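Local coordinates for protein Agap007691-pb (Anopheles gambiae, PDB 5C98) that is of unknown function but belongs to the serpin family, whose members commonly inhibit serine proteases, so it may do the same, at residues R216-H219 with C224-V227; S238-L243 with A260-I265; L50-P55 with S99-E104. One frame throughout, in Å; residues are numbered along the deposited sequence. Where two conformers were deposited one is given.

Contacts 1 and 2 are neighbours, their centres about 8 Å apart, whereas that of contact 3 lies about 39 and 32 Å from theirs, on the opposite side of the chain's centre. Contact 3 comes first along the chain, then contact 1, then contact 2. The first two meet where strands 224-230 and 237-244 run side by side in serpin sheet B: V227 O probably accepts a hydrogen bond from V241 N. Helix 259-268, which supplies one half of contact 2, also covers a face of contact 1. Contact 3 instead belongs to strand 95-104 of sheet A. The three thus sample the sheet B hairpin with its covering helix and the helix-backed side of the main sheet.

Contact 1 (R216-H219 with C224-V227); sequences RCLH and CKVV
L218 and K225 lie side by side and point the same way, with CD2 of L218 against CG of K225 at 3.7 Å. Two residues back along the strand, on the same face, CB of R216 rests 4.1 Å from CG1 of V227. On the other face SG of C217 comes to 3.8 Å from CB of V226; a chi1 of 65°, which puts the sulfur between the backbone N and the carbonyl carbon, turns it toward that valine. Between the two faces four backbone hydrogen bonds tie the antiparallel strands. C217 and V226 form one hydrogen-bonded pair, with C217 N to V226 O at 3.0 Å and V226 N to C217 O at 2.9 Å. H219 and C224 form the next: H219 N meets C224 O at 2.9 Å, and C224 N returns to H219 O. This beta hairpin, joined by four residues, corresponds to the first two strands of serpin sheet B. The face of C217, H219 and V226 turns toward helix 259-268. There H219 NE2 is hydrogen-bonded to Q264 OE1 and ND1 to L222 N of the connection, which fixes the rotation of the ring, while the ring of H261 meets it at about 75°. On the face of R216, L218, K225 and V227, strand 346-349 covers the hairpin: R216 makes a cation-pi contact with F346, and K225 NZ is hydrogen-bonded to E347 O.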
loop_
_atom_site.group_PDB
_atom_site.type_symbol
_atom_site.label_atom_id
_atom_site.label_comp_id
_atom_site.label_asym_id
_atom_site.label_seq_id
_atom_site.Cartn_x
_atom_site.Cartn_y
_atom_site.Cartn_z
ATOM N N ARG A 216 20.442 -12.309 -0.153
ATOM C CA ARG A 216 20.965 -11.172 -0.886
ATOM C C ARG A 216 21.299 -11.608 -2.304
ATOM O O ARG A 216 21.529 -12.791 -2.575
ATOM C CB ARG A 216 22.224 -10.627 -0.211
ATOM C CG ARG A 216 23.464 -11.545 -0.298
ATOM C CD ARG A 216 24.293 -11.322 -1.547
ATOM N NE ARG A 216 25.461 -12.205 -1.589
ATOM C CZ ARG A 216 25.443 -13.454 -2.055
ATOM N NH1 ARG A 216 24.328 -13.981 -2.546
ATOM N NH2 ARG A 216 26.548 -14.178 -2.049
ATOM N N CYS A 217 21.334 -10.638 -3.208
ATOM C CA CYS A 217 21.905 -10.865 -4.529
ATOM C C CYS A 217 22.257 -9.538 -5.178
ATOM O O CYS A 217 21.853 -8.464 -4.729
ATOM C CB CYS A 217 20.971 -11.668 -5.436
ATOM S SG CYS A 217 19.418 -10.846 -5.852
ATOM N N LEU A 218 23.073 -9.625 -6.210
ATOM C CA LEU A 218 23.231 -8.529 -7.137
ATOM C C LEU A 218 22.269 -8.748 -8.290
ATOM O O LEU A 218 21.934 -9.885 -8.633
ATOM C CB LEU A 218 24.654 -8.506 -7.684
ATOM C CG LEU A 218 25.804 -8.335 -6.704
ATOM C CD1 LEU A 218 27.151 -8.275 -7.455
ATOM C CD2 LEU A 218 25.606 -7.089 -5.877
ATOM N N HIS A 219 21.812 -7.658 -8.896
ATOM C CA HIS A 219 21.004 -7.752 -10.112
ATOM C C HIS A 219 21.596 -6.774 -11.122
ATOM O O HIS A 219 21.299 -5.577 -11.104
ATOM C CB HIS A 219 19.507 -7.528 -9.885
ATOM C CG HIS A 219 18.674 -8.081 -10.993
ATOM N ND1 HIS A 219 18.794 -7.647 -12.296
ATOM C CD2 HIS A 219 17.758 -9.078 -11.011
ATOM C CE1 HIS A 219 17.966 -8.334 -13.063
ATOM N NE2 HIS A 219 17.329 -9.211 -12.309
ATOM N N CYS A 224 20.996 -2.946 -9.360
ATOM C CA CYS A 224 20.803 -2.753 -7.932
ATOM C C CYS A 224 21.315 -3.944 -7.139
ATOM O O CYS A 224 21.383 -5.072 -7.644
ATOM C CB CYS A 224 19.345 -2.439 -7.588
ATOM S SG CYS A 224 18.215 -3.804 -7.989
ATOM N N LYS A 225 21.670 -3.673 -5.886
ATOM C CA LYS A 225 21.826 -4.696 -4.867
ATOM C C LYS A 225 20.470 -4.981 -4.237
ATOM O O LYS A 225 19.592 -4.114 -4.196
ATOM C CB LYS A 225 22.759 -4.203 -3.771
ATOM C CG LYS A 225 24.202 -4.101 -4.142
ATOM C CD LYS A 225 25.058 -3.697 -2.945
ATOM C CE LYS A 225 26.504 -3.680 -3.305
ATOM N NZ LYS A 225 27.356 -3.265 -2.164
ATOM N N VAL A 226 20.289 -6.209 -3.758
ATOM C CA VAL A 226 19.024 -6.645 -3.176
ATOM C C VAL A 226 19.295 -7.373 -1.876
ATOM O O VAL A 226 20.160 -8.249 -1.825
ATOM C CB VAL A 226 18.297 -7.599 -4.132
ATOM C CG1 VAL A 226 16.940 -7.942 -3.612
ATOM C CG2 VAL A 226 18.213 -6.986 -5.520
ATOM N N VAL A 227 18.542 -7.044 -0.841
ATOM C CA VAL A 227 18.463 -7.874 0.350
ATOM C C VAL A 227 16.993 -8.096 0.673
ATOM O O VAL A 227 16.157 -7.214 0.467
ATOM C CB VAL A 227 19.177 -7.258 1.576
ATOM C CG1 VAL A 227 20.697 -7.226 1.403
ATOM C CG2 VAL A 227 18.601 -5.885 1.927
#

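Contact 2 (S238-L243 with A260-I265); sequences SMLVLL and AHLAQI
L240 is directed from its strand toward the helix and fills the close part of this contact with both of its methyl branches. CD2 meets CD2 of L262 at 4.0 Å, the two leucine side chains crossing obliquely, while CD1 comes tip to tip with CG2 of I265 at 4.1 Å. With CG swung opposite the backbone N (chi1 -163°), L240 sends one methyl to each helix residue, a turn apart on the inner side of the helix. L240 was deposited in two conformers, and these distances belong to one of them. L242 adds a slacker touch, its CD2 lying 4.3 Å from CD1 of I265. The four side chains are buried and apolar, so the strand and helix meet through methyl groups alone, with their backbones well separated: the axes of the two short segments approach to 12.1 Å at an angle of 105°. The opposite side of the helix faces outward, where A260 and A263 are exposed and H261 is partly so. M239 and V241 extend to the other face of the strand, onto strand 354-360. In serpins this layer is the helical cover of sheet B. Strand 237-244 runs between strands 224-230 and 354-360, V226 of the former packs against L240 and L242, and I257 of the loop just before helix 259-268 touches L242.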
loop_
_atom_site.group_PDB
_atom_site.type_symbol
_atom_site.label_atom_id
_atom_site.label_comp_id
_atom_site.label_asym_id
_atom_site.label_seq_id
_atom_site.Cartn_x
_atom_site.Cartn_y
_atom_site.Cartn_z
ATOM N N SER A 238 8.166 -10.284 4.537
ATOM C CA SER A 238 9.562 -9.890 4.393
ATOM C C SER A 238 9.630 -8.653 3.530
ATOM O O SER A 238 8.749 -8.432 2.715
ATOM C CB SER A 238 10.360 -11.038 3.773
ATOM O OG SER A 238 11.756 -10.780 3.872
ATOM N N MET A 239 10.676 -7.853 3.719
ATOM C CA MET A 239 10.839 -6.589 3.016
ATOM C C MET A 239 12.024 -6.709 2.069
ATOM O O MET A 239 13.170 -6.773 2.515
ATOM C CB MET A 239 11.086 -5.454 4.003
ATOM C CG MET A 239 11.302 -4.114 3.336
ATOM S SD MET A 239 11.493 -2.712 4.445
ATOM C CE MET A 239 13.027 -3.121 5.269
ATOM N N LEU A 240 11.743 -6.694 0.779
ATOM C CA LEU A 240 12.798 -6.659 -0.217
ATOM C C LEU A 240 13.229 -5.215 -0.403
ATOM O O LEU A 240 12.400 -4.331 -0.624
ATOM C CB LEU A 240 12.265 -7.252 -1.518
ATOM C CG LEU A 240 13.257 -7.688 -2.592
ATOM C CD1 LEU A 240 14.072 -8.871 -2.150
ATOM C CD2 LEU A 240 12.514 -7.992 -3.880
ATOM N N VAL A 241 14.532 -4.975 -0.296
ATOM C CA VAL A 241 15.087 -3.638 -0.436
ATOM C C VAL A 241 15.960 -3.637 -1.672
ATOM O O VAL A 241 16.869 -4.469 -1.796
ATOM C CB VAL A 241 15.895 -3.192 0.784
ATOM C CG1 VAL A 241 16.377 -1.763 0.609
ATOM C CG2 VAL A 241 15.063 -3.312 2.051
ATOM N N LEU A 242 15.680 -2.721 -2.581
ATOM C CA LEU A 242 16.423 -2.574 -3.835
ATOM C C LEU A 242 17.210 -1.275 -3.754
ATOM O O LEU A 242 16.624 -0.181 -3.714
ATOM C CB LEU A 242 15.481 -2.549 -5.033
ATOM C CG LEU A 242 14.435 -3.652 -5.124
ATOM C CD1 LEU A 242 13.677 -3.548 -6.450
ATOM C CD2 LEU A 242 15.049 -5.012 -4.961
ATOM N N LEU A 243 18.533 -1.393 -3.746
ATOM C CA LEU A 243 19.429 -0.254 -3.604
ATOM C C LEU A 243 20.175 -0.061 -4.913
ATOM O O LEU A 243 21.023 -0.896 -5.269
ATOM C CB LEU A 243 20.409 -0.536 -2.465
ATOM C CG LEU A 243 21.478 0.509 -2.205
ATOM C CD1 LEU A 243 20.888 1.807 -1.693
ATOM C CD2 LEU A 243 22.505 -0.023 -1.190
ATOM N N ALA A 260 9.049 -10.202 -13.854
ATOM C CA ALA A 260 10.122 -11.087 -14.284
ATOM C C ALA A 260 11.367 -10.848 -13.454
ATOM O O ALA A 260 12.074 -11.793 -13.108
ATOM C CB ALA A 260 10.425 -10.897 -15.766
ATOM N N HIS A 261 11.641 -9.590 -13.104
ATOM C CA HIS A 261 12.789 -9.310 -12.249
ATOM C C HIS A 261 12.599 -9.889 -10.858
ATOM O O HIS A 261 13.567 -10.352 -10.239
ATOM C CB HIS A 261 13.007 -7.816 -12.101
ATOM C CG HIS A 261 13.469 -7.142 -13.338
ATOM N ND1 HIS A 261 12.722 -6.179 -13.978
ATOM C CD2 HIS A 261 14.602 -7.287 -14.063
ATOM C CE1 HIS A 261 13.383 -5.746 -15.035
ATOM N NE2 HIS A 261 14.523 -6.405 -15.113
ATOM N N LEU A 262 11.385 -9.789 -10.314
ATOM C CA LEU A 262 11.111 -10.382 -9.012
ATOM C C LEU A 262 11.356 -11.881 -9.031
ATOM O O LEU A 262 11.936 -12.431 -8.085
ATOM C CB LEU A 262 9.681 -10.062 -8.572
ATOM C CG LEU A 262 9.378 -8.584 -8.323
ATOM C CD1 LEU A 262 7.914 -8.359 -7.937
ATOM C CD2 LEU A 262 10.294 -8.042 -7.220
ATOM N N ALA A 263 10.950 -12.553 -10.117
ATOM C CA ALA A 263 11.206 -13.985 -10.251
ATOM C C ALA A 263 12.697 -14.276 -10.317
ATOM O O ALA A 263 13.176 -15.237 -9.703
ATOM C CB ALA A 263 10.518 -14.525 -11.502
ATOM N N GLN A 264 13.454 -13.452 -11.044
ATOM C CA GLN A 264 14.902 -13.650 -11.124
ATOM C C GLN A 264 15.556 -13.430 -9.771
ATOM O O GLN A 264 16.469 -14.165 -9.380
ATOM C CB GLN A 264 15.514 -12.652 -12.106
ATOM C CG GLN A 264 15.185 -12.909 -13.551
ATOM C CD GLN A 264 15.784 -11.862 -14.466
ATOM O OE1 GLN A 264 15.698 -10.664 -14.195
ATOM N NE2 GLN A 264 16.418 -12.307 -15.541
ATOM N N ILE A 265 15.120 -12.399 -9.061
ATOM C CA ILE A 265 15.610 -12.171 -7.713
ATOM C C ILE A 265 15.347 -13.388 -6.839
ATOM O O ILE A 265 16.246 -13.873 -6.146
ATOM C CB ILE A 265 14.952 -10.907 -7.138
ATOM C CG1 ILE A 265 15.565 -9.665 -7.790
ATOM C CG2 ILE A 265 15.125 -10.812 -5.617
ATOM C CD1 ILE A 265 14.778 -8.417 -7.568
#

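Contact 3 (L50-P55 with S99-E104)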
loop_
_atom_site.group_PDB
_atom_site.type_symbol
_atom_site.label_atom_id
_atom_site.label_comp_id
_atom_site.label_asym_id
_atom_site.label_seq_id
_atom_site.Cartn_x
_atom_site.Cartn_y
_atom_site.Cartn_z
ATOM N N LEU A 50 -11.838 -1.879 -3.682
ATOM C CA LEU A 50 -12.693 -1.461 -4.772
ATOM C C LEU A 50 -13.546 -2.616 -5.284
ATOM O O LEU A 50 -14.671 -2.397 -5.751
ATOM C CB LEU A 50 -11.809 -0.831 -5.853
ATOM C CG LEU A 50 -12.458 -0.003 -6.942
ATOM C CD1 LEU A 50 -13.425 1.028 -6.371
ATOM C CD2 LEU A 50 -11.376 0.664 -7.774
ATOM N N SER A 51 -13.040 -3.834 -5.201
ATOM C CA SER A 51 -13.756 -5.012 -5.673
ATOM C C SER A 51 -15.089 -5.200 -4.966
ATOM O O SER A 51 -15.977 -5.882 -5.494
ATOM C CB SER A 51 -12.911 -6.268 -5.426
ATOM O OG SER A 51 -11.928 -6.441 -6.415
ATOM N N MET A 52 -15.235 -4.665 -3.746
ATOM C CA MET A 52 -16.512 -4.778 -3.036
ATOM C C MET A 52 -17.637 -4.157 -3.845
ATOM O O MET A 52 -18.791 -4.560 -3.706
ATOM C CB MET A 52 -16.428 -4.103 -1.661
ATOM C CG MET A 52 -15.363 -4.663 -0.750
ATOM S SD MET A 52 -15.526 -4.095 0.952
ATOM C CE MET A 52 -15.145 -2.352 0.746
ATOM N N PHE A 53 -17.326 -3.169 -4.681
ATOM C CA PHE A 53 -18.364 -2.537 -5.487
ATOM C C PHE A 53 -18.641 -3.269 -6.793
ATOM O O PHE A 53 -19.610 -2.939 -7.475
ATOM C CB PHE A 53 -17.946 -1.090 -5.760
ATOM C CG PHE A 53 -17.873 -0.270 -4.523
ATOM C CD1 PHE A 53 -18.995 0.377 -4.061
ATOM C CD2 PHE A 53 -16.707 -0.217 -3.764
ATOM C CE1 PHE A 53 -18.952 1.123 -2.895
ATOM C CE2 PHE A 53 -16.666 0.518 -2.579
ATOM C CZ PHE A 53 -17.791 1.185 -2.155
ATOM N N TYR A 54 -17.819 -4.250 -7.170
ATOM C CA TYR A 54 -18.024 -4.943 -8.437
ATOM C C TYR A 54 -19.403 -5.548 -8.585
ATOM O O TYR A 54 -19.988 -5.409 -9.667
ATOM C CB TYR A 54 -16.942 -6.014 -8.561
ATOM C CG TYR A 54 -16.964 -6.904 -9.780
ATOM C CD1 TYR A 54 -16.732 -6.376 -11.046
ATOM C CD2 TYR A 54 -17.091 -8.273 -9.653
ATOM C CE1 TYR A 54 -16.684 -7.177 -12.142
ATOM C CE2 TYR A 54 -17.055 -9.091 -10.745
ATOM C CZ TYR A 54 -16.840 -8.541 -11.991
ATOM O OH TYR A 54 -16.779 -9.348 -13.104
ATOM N N PRO A 55 -19.982 -6.192 -7.571
ATOM C CA PRO A 55 -21.337 -6.741 -7.746
ATOM C C PRO A 55 -22.407 -5.680 -7.951
ATOM O O PRO A 55 -23.502 -6.020 -8.416
ATOM C CB PRO A 55 -21.571 -7.529 -6.447
ATOM C CG PRO A 55 -20.229 -7.677 -5.827
ATOM C CD PRO A 55 -19.430 -6.519 -6.248
ATOM N N SER A 99 -10.663 -1.418 5.186
ATOM C CA SER A 99 -11.440 -0.496 4.374
ATOM C C SER A 99 -12.560 0.136 5.186
ATOM O O SER A 99 -13.055 -0.422 6.169
ATOM C CB SER A 99 -12.034 -1.182 3.155
ATOM O OG SER A 99 -12.877 -2.254 3.531
ATOM N N PHE A 100 -12.988 1.307 4.721
ATOM C CA PHE A 100 -14.013 2.077 5.409
ATOM C C PHE A 100 -14.762 2.835 4.330
ATOM O O PHE A 100 -14.152 3.330 3.367
ATOM C CB PHE A 100 -13.329 3.025 6.390
ATOM C CG PHE A 100 -14.255 3.819 7.240
ATOM C CD1 PHE A 100 -14.858 3.227 8.330
ATOM C CD2 PHE A 100 -14.527 5.152 6.964
ATOM C CE1 PHE A 100 -15.740 3.939 9.148
ATOM C CE2 PHE A 100 -15.393 5.876 7.781
ATOM C CZ PHE A 100 -16.019 5.270 8.858
ATOM N N VAL A 101 -16.068 2.910 4.475
ATOM C CA VAL A 101 -16.924 3.512 3.469
ATOM C C VAL A 101 -17.771 4.580 4.130
ATOM O O VAL A 101 -18.393 4.328 5.174
ATOM C CB VAL A 101 -17.828 2.458 2.810
ATOM C CG1 VAL A 101 -18.673 3.054 1.717
ATOM C CG2 VAL A 101 -17.015 1.286 2.289
ATOM N N LEU A 102 -17.812 5.767 3.519
ATOM C CA LEU A 102 -18.784 6.788 3.882
ATOM C C LEU A 102 -19.908 6.811 2.858
ATOM O O LEU A 102 -19.669 6.758 1.655
ATOM C CB LEU A 102 -18.167 8.186 3.917
ATOM C CG LEU A 102 -17.096 8.470 4.960
ATOM C CD1 LEU A 102 -16.536 9.863 4.737
ATOM C CD2 LEU A 102 -17.704 8.347 6.347
ATOM N N VAL A 103 -21.136 6.888 3.347
ATOM C CA VAL A 103 -22.312 7.078 2.507
ATOM C C VAL A 103 -23.099 8.264 3.048
ATOM O O VAL A 103 -23.144 8.513 4.260
ATOM C CB VAL A 103 -23.220 5.827 2.433
ATOM C CG1 VAL A 103 -22.532 4.693 1.694
ATOM C CG2 VAL A 103 -23.667 5.386 3.821
ATOM N N GLU A 104 -23.722 9.005 2.135
ATOM C CA GLU A 104 -24.580 10.120 2.540
ATOM C C GLU A 104 -25.771 9.611 3.346
ATOM O O GLU A 104 -26.581 8.812 2.862
ATOM C CB GLU A 104 -25.061 10.886 1.302
ATOM C CG GLU A 104 -26.182 11.912 1.537
ATOM C CD GLU A 104 -25.903 12.899 2.662
ATOM O OE1 GLU A 104 -24.758 13.403 2.752
ATOM O OE2 GLU A 104 -26.848 13.160 3.446
#
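The phenyl ring of F53 presents an edge to V101: its CZ lies 4.4 Å from V101 CG1, a methyl placed near the plane of the ring. Another part of the rim faces L50 O, which lies in the ring plane, 3.6 Å from F53 CD2. That same carbonyl oxygen accepts the backbone bond from F53 N at 3.0 Å, so ring and backbone of F53 both lie close to it. The ring of F117, from helix 111-119, also meets F53, the planes turned by about 50°.

M52 carries the other half of the contact. Its chain is bent at chi3 (-67°), which brings CE across to the strand, 3.6 Å from S99 OG. The same methyl comes within 4.4 Å of V101 CG2, so V101 offers one branch to each of the two side chains: CG1 to the phenylalanine and CG2 to the methionine. S99 OG is not left to an apolar neighbour alone, since it is hydrogen-bonded to T123 OG1, and T123 also touches M52.

The two side chains are set out by a type I turn from S51 to Y54, closed by Y54 N to S51 O at 3.0 Å and followed by the 3-10 segment that includes Y54 and P55. S99 and V101 point toward this turn, while F100, between them, points away and stacks on F143 of helix 133-146. Strand 95-104 is therefore covered on both faces. It pairs with strands 124-128 and 169-177, as expected of serpin sheet A, and the packing of its S99 and V101 face on segment 50-55 and helix 111-119 is characteristic of the helices behind sheet A in the serpin fold.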